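Local atomic coordinates of putative L-alanine-DL-glutamate epimerase (Burkholderia xenovorans, PDB entry 3GO2), a protein that binds magnesium and, as a member of the mandelate racemase/muconate lactonizing enzyme family, probably works as a racemase or epimerase. Residues A[8-13]-A[49-54]; A[245-250]-A[268-273]; A[287-292]-A[313-318]. One frame throughout, in Å; residues are numbered along the deposited sequence.

Interaction 1: residues A[8-13]-A[49-54]; sequences VDTLCC and VIEQLG
Glu-51 OE2 has two partners: the hydroxyl OG1 of Thr-10 donates to it over 2.8 Å, and water 3 lies 2.8 Å from OE2 and can donate to it, while accepting from the backbone N of Thr-10. Thr-10 therefore holds the oxygen directly through its side chain and indirectly through its amide. The hydroxyl arrives on the anti lone pair of OE2, the one turned away from OE1. Glu-51 can reach back because its chain bends at chi2 (-66°), which swings CD off an extended course and brings the carboxylate to the strand although CB does not point there. The other carboxylate oxygen, OE1, is met by water 2 at 2.8 Å, and this water also reaches Val-8 O. A further bridge, water 1, donates to Glu-51 O at 2.9 Å and to Val-8 O, so the carbonyl of Val-8 faces two waters. Segment 8-13 belongs to strand 5-14, the outermost strand, within this chain, of the three-stranded antiparallel sheet, and segment 49-54 to helix 46-57; this is the sheet-and-helix N-terminal domain of the enolase superfamily. The helix runs nearly antiparallel to the strand, 167° between the short axes, which approach to 8.3 Å. Beside these polar contacts lies an apolar layer. Thr-10 CG2 meets Ile-50 CG2 at 3.5 Å, the two side chains crossing obliquely, and Val-8 CG1 lies 4.4 Å from that same Ile-50 methyl. Gly-54 has no side chain, and Val-8 therefore meets its backbone: Val-8 CB is 3.9 Å from Gly-54 CA, and CG2 is equally near Gly-54 O. Farther in, Ile-50 also touches Ala-90 and Ile-91 of helix 82-103, while Val-8 leans on Val-23 of the adjacent strand.

Interaction 2: residues A[245-250]-A[268-273]; sequences EIDSYS and CETLFG. With MG (magnesium ion), chain C; MG (magnesium ion), chain B.
Segments 245-250 and 268-273 are largely loops, nearest at Asp-247 and Cys-268 with CA atoms 6.3 Å apart, and a type I turn from Cys-268 to Leu-271 presents Glu-269 and Thr-270 to the other segment. Glu-245 and Glu-269 cross at about a right angle, their carboxylate planes 85° apart. Their OE1 and OE2 respectively stand only 2.9 Å from each other; both are acceptors, and both bind one magnesium ion, Glu-245 OE1 and Glu-269 OE2 each at 2.6 Å. The chain of Glu-269, extended beyond CG, carries its carboxylate out to the ion. Asp-219 completes the protein ligands of this ion, and Lys-163 makes a salt bridge to Glu-245 OE2, probably easing the crowding of negative charge. Asp-247 acts from the second shell. Its OD2 lies 2.6 Å from water 6, a metal ligand that can donate to it, while OD1 accepts from waters 4 and 5, which take the N-H groups of Glu-269 and Thr-270; the carboxylate thus ties the turn's backbone to the metal's hydration. A second magnesium ion lies in the plane of the Tyr-249 ring, at its edge, held by Tyr-249 OH at 2.5 Å and by Thr-270 O at 2.4 Å. Waters 8 and 9 and Pro-78 O of a neighbouring subunit complete the ligands found. Thr-270 OG1 gives a weak hydrogen bond to Tyr-249 OH, and Leu-271 CD2 touches the ring edge at CE1, 4.1 Å away. One ion thus sits between subunits, whereas the other occupies the site formed by carboxylates at the C-terminal ends of successive barrel strands, the metal-binding arrangement characteristic of the enolase superfamily.

Interaction 3: residues A[287-292]-A[313-318]; sequences DVAIVD and INVAPH
His-318 ND1 donates to Asp-292 OD1 over 2.7 Å. The carboxylate and the imidazole are nearly perpendicular, 88° apart, and the nitrogen meets OD1 from above the carboxylate plane; the N-H points only roughly at it, at 135°. Both residues carry CG anti to the backbone N, which brings the two groups together past the strand ends. The next shell is the pair of parallel strands, 288-291 and 314-317, in register with Ile-290 beside Ala-316. Ala-289 N bonds to Asn-314 O and Ala-316 N to Ala-289 O; Val-291 N then takes Ala-316 O at 2.9 Å, and His-318 N takes Val-291 O at 3.0 Å, so the histidine's own backbone is fixed next to its side-chain bond. On one face Ile-290 CG2 lies 3.9 Å from His-318 CB. On the other, Val-291 CG2 packs against Val-315 CB at 4.0 Å, and Ala-289 CB against Ile-313 CG2; helices 273-282 and 298-310 cover this face. At the opposite end water 10 accepts from Asn-314 N and lies 2.6 Å from Asp-287 O. These are neighbouring strands of the family's barrel, linked by a helical beta-alpha-beta crossover. Further out, Asp-292 OD1 also bonds Tyr-321 OH and OD2 caps Trp-295 N, while Phe-320 stacks on the His-318 ring. With ND1 engaged by a carboxylate held on both oxygens, the imidazole's rotation is restrained and its NE2 end is directed toward Glu-269 at the metal site.

Along the chain the three contacts follow in series. Interaction 1 stands apart in the N-terminal domain, where helix 46-57 packs on strand 5-14; its centre is 26 Å from that of interaction 2 and 28 Å from that of interaction 3, and it touches neither. Interactions 2 and 3 both belong to the barrel domain, with centres 10 Å apart. Segments 245-250, 268-273, 287-292 and 313-318 lie on or just after four consecutive parallel strands of one sheet. They touch directly: Ile-290 packs against both Glu-245 and Glu-269, and His-318 NE2 lies 3.3 Å from Glu-269 OE2. The strand pair thus borders the carboxylate-bound magnesium site, with Ile-290 and His-318 beside its ligands.

Interaction 1: residues A[8-13]-A[49-54]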
loop_
_atom_site.group_PDB
_atom_site.type_symbol
_atom_site.label_atom_id
_atom_site.label_comp_id
_atom_site.label_asym_id
_atom_site.label_seq_id
_atom_site.Cartn_x
_atom_site.Cartn_y
_atom_site.Cartn_z
ATOM N N VAL A 8 10.969 -13.309 -46.640
ATOM C CA VAL A 8 9.835 -13.345 -45.725
ATOM C C VAL A 8 8.624 -12.890 -46.519
ATOM O O VAL A 8 8.582 -11.742 -46.993
ATOM C CB VAL A 8 10.030 -12.422 -44.500
ATOM C CG1 VAL A 8 8.797 -12.516 -43.579
ATOM C CG2 VAL A 8 11.332 -12.765 -43.761
ATOM N N ASP A 9 7.686 -13.818 -46.718
ATOM C CA ASP A 9 6.470 -13.605 -47.498
ATOM C C ASP A 9 5.243 -13.814 -46.625
ATOM O O ASP A 9 5.301 -14.533 -45.619
ATOM C CB ASP A 9 6.414 -14.611 -48.642
ATOM C CG ASP A 9 7.612 -14.529 -49.578
ATOM O OD1 ASP A 9 7.891 -13.422 -50.071
ATOM O OD2 ASP A 9 8.255 -15.585 -49.812
ATOM N N THR A 10 4.124 -13.200 -47.007
ATOM C CA THR A 10 2.861 -13.466 -46.326
ATOM C C THR A 10 1.860 -14.004 -47.320
ATOM O O THR A 10 1.905 -13.639 -48.504
ATOM C CB THR A 10 2.279 -12.190 -45.643
ATOM O OG1 THR A 10 2.109 -11.156 -46.612
ATOM C CG2 THR A 10 3.206 -11.684 -44.521
ATOM N N LEU A 11 0.981 -14.879 -46.847
ATOM C CA LEU A 11 -0.062 -15.494 -47.657
ATOM C C LEU A 11 -1.392 -15.405 -46.935
ATOM O O LEU A 11 -1.443 -15.300 -45.712
ATOM C CB LEU A 11 0.251 -16.971 -47.940
ATOM C CG LEU A 11 1.496 -17.367 -48.746
ATOM C CD1 LEU A 11 2.854 -16.997 -48.087
ATOM C CD2 LEU A 11 1.450 -18.886 -48.997
ATOM N N CYS A 12 -2.476 -15.473 -47.685
ATOM C CA CYS A 12 -3.825 -15.359 -47.095
ATOM C C CYS A 12 -4.800 -16.250 -47.858
ATOM O O CYS A 12 -4.692 -16.384 -49.070
ATOM C CB CYS A 12 -4.246 -13.891 -47.137
ATOM S SG CYS A 12 -5.844 -13.530 -46.403
ATOM N N CYS A 13 -5.723 -16.909 -47.152
ATOM C CA CYS A 13 -6.751 -17.695 -47.811
ATOM C C CYS A 13 -8.082 -17.584 -47.099
ATOM O O CYS A 13 -8.173 -17.184 -45.925
ATOM C CB CYS A 13 -6.316 -19.158 -47.927
ATOM S SG CYS A 13 -6.330 -20.080 -46.367
ATOM N N VAL A 49 2.612 -4.677 -40.985
ATOM C CA VAL A 49 3.725 -4.733 -40.043
ATOM C C VAL A 49 4.753 -5.780 -40.447
ATOM O O VAL A 49 5.962 -5.518 -40.498
ATOM C CB VAL A 49 3.223 -5.027 -38.579
ATOM C CG1 VAL A 49 4.405 -5.196 -37.639
ATOM C CG2 VAL A 49 2.272 -3.904 -38.107
ATOM N N ILE A 50 4.271 -6.985 -40.715
ATOM C CA ILE A 50 5.153 -8.096 -41.083
ATOM C C ILE A 50 5.923 -7.779 -42.357
ATOM O O ILE A 50 7.124 -8.019 -42.448
ATOM C CB ILE A 50 4.344 -9.389 -41.281
ATOM C CG1 ILE A 50 3.794 -9.847 -39.932
ATOM C CG2 ILE A 50 5.221 -10.500 -41.903
ATOM C CD1 ILE A 50 2.640 -10.860 -40.057
ATOM N N GLU A 51 5.242 -7.210 -43.324
ATOM C CA GLU A 51 5.926 -6.853 -44.578
ATOM C C GLU A 51 7.082 -5.886 -44.373
ATOM O O GLU A 51 8.113 -6.019 -45.022
ATOM C CB GLU A 51 4.918 -6.304 -45.605
ATOM C CG GLU A 51 4.025 -7.396 -46.220
ATOM C CD GLU A 51 4.791 -8.415 -47.109
ATOM O OE1 GLU A 51 5.840 -8.067 -47.679
ATOM O OE2 GLU A 51 4.336 -9.568 -47.260
ATOM N N GLN A 52 6.922 -4.914 -43.477
ATOM C CA GLN A 52 8.011 -3.962 -43.155
ATOM C C GLN A 52 9.116 -4.626 -42.352
ATOM O O GLN A 52 10.299 -4.504 -42.666
ATOM C CB GLN A 52 7.462 -2.781 -42.351
ATOM C CG GLN A 52 6.660 -1.866 -43.177
ATOM C CD GLN A 52 7.526 -1.205 -44.219
ATOM O OE1 GLN A 52 8.367 -0.386 -43.882
ATOM N NE2 GLN A 52 7.365 -1.601 -45.478
ATOM N N LEU A 53 8.744 -5.321 -41.287
ATOM C CA LEU A 53 9.736 -5.982 -40.442
ATOM C C LEU A 53 10.508 -7.092 -41.144
ATOM O O LEU A 53 11.712 -7.272 -40.902
ATOM C CB LEU A 53 9.084 -6.527 -39.163
ATOM C CG LEU A 53 8.711 -5.435 -38.172
ATOM C CD1 LEU A 53 7.973 -6.036 -36.979
ATOM C CD2 LEU A 53 9.968 -4.673 -37.699
ATOM N N GLY A 54 9.835 -7.837 -42.019
ATOM C CA GLY A 54 10.485 -8.910 -42.756
ATOM C C GLY A 54 11.596 -8.412 -43.658
ATOM O O GLY A 54 12.592 -9.100 -43.866
HETATM O O HOH W 1 8.875 -8.738 -45.703
HETATM O O HOH W 2 7.138 -10.168 -49.029
HETATM O O HOH W 3 4.492 -11.425 -49.290
#

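Interaction 2: residues A[245-250]-A[268-273]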
loop_
_atom_site.group_PDB
_atom_site.type_symbol
_atom_site.label_atom_id
_atom_site.label_comp_id
_atom_site.label_asym_id
_atom_site.label_seq_id
_atom_site.Cartn_x
_atom_site.Cartn_y
_atom_site.Cartn_z
ATOM N N GLU A 245 -14.437 -16.499 -18.069
ATOM C CA GLU A 245 -13.396 -15.775 -18.767
ATOM C C GLU A 245 -13.834 -14.356 -19.053
ATOM O O GLU A 245 -14.893 -14.125 -19.671
ATOM C CB GLU A 245 -13.092 -16.527 -20.065
ATOM C CG GLU A 245 -11.942 -16.044 -20.858
ATOM C CD GLU A 245 -11.610 -16.992 -22.044
ATOM O OE1 GLU A 245 -10.877 -16.548 -22.945
ATOM O OE2 GLU A 245 -12.034 -18.174 -22.053
ATOM N N ILE A 246 -13.025 -13.409 -18.569
ATOM C CA ILE A 246 -13.342 -11.989 -18.639
ATOM C C ILE A 246 -12.096 -11.246 -19.103
ATOM O O ILE A 246 -11.101 -11.256 -18.402
ATOM C CB ILE A 246 -13.748 -11.439 -17.267
ATOM C CG1 ILE A 246 -15.021 -12.123 -16.753
ATOM C CG2 ILE A 246 -13.946 -9.890 -17.343
ATOM C CD1 ILE A 246 -15.432 -11.767 -15.311
ATOM N N ASP A 247 -12.159 -10.618 -20.273
ATOM C CA ASP A 247 -11.096 -9.751 -20.745
ATOM C C ASP A 247 -11.350 -8.346 -20.209
ATOM O O ASP A 247 -12.475 -7.865 -20.195
ATOM C CB ASP A 247 -11.019 -9.771 -22.263
ATOM C CG ASP A 247 -10.659 -11.116 -22.780
ATOM O OD1 ASP A 247 -9.577 -11.623 -22.403
ATOM O OD2 ASP A 247 -11.473 -11.675 -23.541
ATOM N N SER A 248 -10.284 -7.696 -19.763
ATOM C CA SER A 248 -10.378 -6.391 -19.130
ATOM C C SER A 248 -9.055 -5.680 -19.228
ATOM O O SER A 248 -7.988 -6.308 -19.064
ATOM C CB SER A 248 -10.711 -6.587 -17.647
ATOM O OG SER A 248 -10.829 -5.337 -16.986
ATOM N N TYR A 249 -9.121 -4.354 -19.399
ATOM C CA TYR A 249 -7.954 -3.510 -19.290
ATOM C C TYR A 249 -7.907 -2.756 -17.939
ATOM O O TYR A 249 -7.193 -1.756 -17.792
ATOM C CB TYR A 249 -7.943 -2.550 -20.468
ATOM C CG TYR A 249 -7.729 -3.252 -21.797
ATOM C CD1 TYR A 249 -6.660 -4.100 -21.970
ATOM C CD2 TYR A 249 -8.592 -3.048 -22.881
ATOM C CE1 TYR A 249 -6.423 -4.734 -23.166
ATOM C CE2 TYR A 249 -8.351 -3.683 -24.104
ATOM C CZ TYR A 249 -7.256 -4.519 -24.226
ATOM O OH TYR A 249 -6.974 -5.170 -25.405
ATOM N N SER A 250 -8.670 -3.252 -16.975
ATOM C CA SER A 250 -8.644 -2.759 -15.605
ATOM C C SER A 250 -8.212 -3.853 -14.623
ATOM O O SER A 250 -9.055 -4.630 -14.152
ATOM C CB SER A 250 -10.017 -2.268 -15.181
ATOM O OG SER A 250 -9.955 -1.820 -13.808
ATOM N N CYS A 268 -6.637 -12.497 -19.927
ATOM C CA CYS A 268 -5.310 -12.094 -20.424
ATOM C C CYS A 268 -5.024 -12.476 -21.874
ATOM O O CYS A 268 -3.916 -12.190 -22.334
ATOM C CB CYS A 268 -4.166 -12.570 -19.549
ATOM S SG CYS A 268 -4.341 -12.218 -17.783
ATOM N N GLU A 269 -5.988 -13.066 -22.592
ATOM C CA GLU A 269 -5.721 -13.557 -23.940
ATOM C C GLU A 269 -5.348 -12.472 -24.936
ATOM O O GLU A 269 -4.857 -12.790 -26.025
ATOM C CB GLU A 269 -6.913 -14.354 -24.491
ATOM C CG GLU A 269 -8.071 -13.516 -25.000
ATOM C CD GLU A 269 -9.230 -14.355 -25.461
ATOM O OE1 GLU A 269 -10.074 -13.811 -26.162
ATOM O OE2 GLU A 269 -9.284 -15.548 -25.160
ATOM N N THR A 270 -5.573 -11.207 -24.578
ATOM C CA THR A 270 -5.315 -10.111 -25.482
ATOM C C THR A 270 -4.062 -9.330 -25.108
ATOM O O THR A 270 -3.837 -8.251 -25.675
ATOM C CB THR A 270 -6.517 -9.157 -25.646
ATOM O OG1 THR A 270 -6.670 -8.325 -24.486
ATOM C CG2 THR A 270 -7.792 -9.934 -25.937
ATOM N N LEU A 271 -3.287 -9.838 -24.154
ATOM C CA LEU A 271 -2.149 -9.101 -23.604
ATOM C C LEU A 271 -0.804 -9.582 -24.173
ATOM O O LEU A 271 -0.649 -10.754 -24.569
ATOM C CB LEU A 271 -2.119 -9.247 -22.092
ATOM C CG LEU A 271 -3.349 -8.835 -21.312
ATOM C CD1 LEU A 271 -3.089 -9.014 -19.786
ATOM C CD2 LEU A 271 -3.765 -7.409 -21.653
ATOM N N PHE A 272 0.163 -8.678 -24.141
ATOM C CA PHE A 272 1.501 -8.883 -24.696
ATOM C C PHE A 272 2.613 -8.700 -23.655
ATOM O O PHE A 272 2.754 -7.635 -23.060
ATOM C CB PHE A 272 1.768 -7.897 -25.844
ATOM C CG PHE A 272 0.847 -8.051 -27.002
ATOM C CD1 PHE A 272 1.214 -8.791 -28.113
ATOM C CD2 PHE A 272 -0.384 -7.418 -27.010
ATOM C CE1 PHE A 272 0.352 -8.909 -29.186
ATOM C CE2 PHE A 272 -1.230 -7.539 -28.070
ATOM C CZ PHE A 272 -0.860 -8.289 -29.162
ATOM N N GLY A 273 3.430 -9.736 -23.507
ATOM C CA GLY A 273 4.642 -9.703 -22.713
ATOM C C GLY A 273 4.414 -9.728 -21.227
ATOM O O GLY A 273 3.338 -9.442 -20.742
HETATM MG MG MG C . -4.819 -6.141 -26.068
HETATM MG MG MG B . -11.821 -15.930 -25.322
HETATM O O HOH W 4 -8.751 -14.105 -21.797
HETATM O O HOH W 5 -7.266 -10.029 -22.279
HETATM O O HOH W 6 -12.020 -14.212 -23.682
HETATM O O HOH W 7 -12.251 -15.154 -26.875
HETATM O O HOH W 8 -3.529 -4.748 -27.480
HETATM O O HOH W 9 -3.282 -5.058 -24.385
#

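Interaction 3: residues A[287-292]-A[313-318]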
loop_
_atom_site.group_PDB
_atom_site.type_symbol
_atom_site.label_atom_id
_atom_site.label_comp_id
_atom_site.label_asym_id
_atom_site.label_seq_id
_atom_site.Cartn_x
_atom_site.Cartn_y
_atom_site.Cartn_z
ATOM N N ASP A 287 -7.380 -16.490 -11.676
ATOM C CA ASP A 287 -7.025 -17.872 -11.405
ATOM C C ASP A 287 -6.130 -18.448 -12.508
ATOM O O ASP A 287 -5.147 -19.163 -12.222
ATOM C CB ASP A 287 -8.271 -18.733 -11.259
ATOM C CG ASP A 287 -9.058 -18.400 -10.021
ATOM O OD1 ASP A 287 -8.795 -19.017 -8.976
ATOM O OD2 ASP A 287 -9.914 -17.485 -10.057
ATOM N N VAL A 288 -6.513 -18.201 -13.756
ATOM C CA VAL A 288 -5.814 -18.747 -14.935
ATOM C C VAL A 288 -5.458 -17.639 -15.898
ATOM O O VAL A 288 -6.289 -16.770 -16.156
ATOM C CB VAL A 288 -6.703 -19.761 -15.645
ATOM C CG1 VAL A 288 -6.042 -20.267 -16.939
ATOM C CG2 VAL A 288 -7.039 -20.931 -14.688
ATOM N N ALA A 289 -4.233 -17.661 -16.417
ATOM C CA ALA A 289 -3.808 -16.703 -17.423
ATOM C C ALA A 289 -3.827 -17.332 -18.802
ATOM O O ALA A 289 -3.152 -18.339 -19.032
ATOM C CB ALA A 289 -2.429 -16.117 -17.082
ATOM N N ILE A 290 -4.652 -16.785 -19.694
ATOM C CA ILE A 290 -4.689 -17.216 -21.082
ATOM C C ILE A 290 -3.605 -16.468 -21.846
ATOM O O ILE A 290 -3.528 -15.239 -21.759
ATOM C CB ILE A 290 -6.075 -17.003 -21.702
ATOM C CG1 ILE A 290 -7.110 -17.830 -20.911
ATOM C CG2 ILE A 290 -6.067 -17.446 -23.179
ATOM C CD1 ILE A 290 -8.518 -17.319 -21.080
ATOM N N VAL A 291 -2.739 -17.203 -22.543
ATOM C CA VAL A 291 -1.616 -16.606 -23.271
ATOM C C VAL A 291 -1.835 -16.838 -24.755
ATOM O O VAL A 291 -2.023 -17.973 -25.175
ATOM C CB VAL A 291 -0.284 -17.216 -22.851
ATOM C CG1 VAL A 291 0.868 -16.587 -23.631
ATOM C CG2 VAL A 291 -0.045 -17.055 -21.314
ATOM N N ASP A 292 -1.856 -15.773 -25.534
ATOM C CA ASP A 292 -1.982 -15.933 -26.995
ATOM C C ASP A 292 -0.565 -15.980 -27.574
ATOM O O ASP A 292 0.108 -14.962 -27.703
ATOM C CB ASP A 292 -2.844 -14.849 -27.620
ATOM C CG ASP A 292 -3.228 -15.186 -29.049
ATOM O OD1 ASP A 292 -4.411 -15.034 -29.440
ATOM O OD2 ASP A 292 -2.338 -15.698 -29.749
ATOM N N ILE A 313 0.320 -19.469 -11.000
ATOM C CA ILE A 313 -0.782 -19.369 -11.924
ATOM C C ILE A 313 -0.504 -20.275 -13.116
ATOM O O ILE A 313 0.571 -20.208 -13.696
ATOM C CB ILE A 313 -0.920 -17.898 -12.424
ATOM C CG1 ILE A 313 -1.273 -16.972 -11.260
ATOM C CG2 ILE A 313 -1.943 -17.784 -13.556
ATOM C CD1 ILE A 313 -1.197 -15.489 -11.611
ATOM N N ASN A 314 -1.465 -21.130 -13.457
ATOM C CA ASN A 314 -1.354 -21.958 -14.638
ATOM C C ASN A 314 -1.897 -21.204 -15.844
ATOM O O ASN A 314 -2.748 -20.295 -15.716
ATOM C CB ASN A 314 -2.108 -23.284 -14.433
ATOM C CG ASN A 314 -1.375 -24.219 -13.494
ATOM O OD1 ASN A 314 -0.253 -23.939 -13.095
ATOM N ND2 ASN A 314 -2.022 -25.331 -13.117
ATOM N N VAL A 315 -1.397 -21.585 -17.019
ATOM C CA VAL A 315 -1.692 -20.851 -18.262
ATOM C C VAL A 315 -2.405 -21.732 -19.260
ATOM O O VAL A 315 -2.298 -22.969 -19.202
ATOM C CB VAL A 315 -0.403 -20.281 -18.900
ATOM C CG1 VAL A 315 0.314 -19.375 -17.932
ATOM C CG2 VAL A 315 0.537 -21.413 -19.347
ATOM N N ALA A 316 -3.151 -21.114 -20.163
ATOM C CA ALA A 316 -3.831 -21.852 -21.229
ATOM C C ALA A 316 -3.618 -21.103 -22.538
ATOM O O ALA A 316 -3.823 -19.904 -22.593
ATOM C CB ALA A 316 -5.328 -21.973 -20.948
ATOM N N PRO A 317 -3.237 -21.816 -23.607
ATOM C CA PRO A 317 -3.148 -21.113 -24.896
ATOM C C PRO A 317 -4.480 -20.673 -25.460
ATOM O O PRO A 317 -5.513 -21.334 -25.243
ATOM C CB PRO A 317 -2.548 -22.162 -25.843
ATOM C CG PRO A 317 -2.217 -23.290 -25.048
ATOM C CD PRO A 317 -2.731 -23.192 -23.683
ATOM N N HIS A 318 -4.449 -19.535 -26.161
ATOM C CA HIS A 318 -5.563 -19.052 -26.950
ATOM C C HIS A 318 -5.414 -19.674 -28.342
ATOM O O HIS A 318 -4.423 -19.450 -29.050
ATOM C CB HIS A 318 -5.499 -17.540 -27.018
ATOM C CG HIS A 318 -6.704 -16.905 -27.608
ATOM N ND1 HIS A 318 -6.667 -15.645 -28.157
ATOM C CD2 HIS A 318 -7.998 -17.314 -27.677
ATOM C CE1 HIS A 318 -7.882 -15.300 -28.533
ATOM N NE2 HIS A 318 -8.706 -16.298 -28.273
HETATM O O HOH W 10 -4.087 -21.556 -12.002
#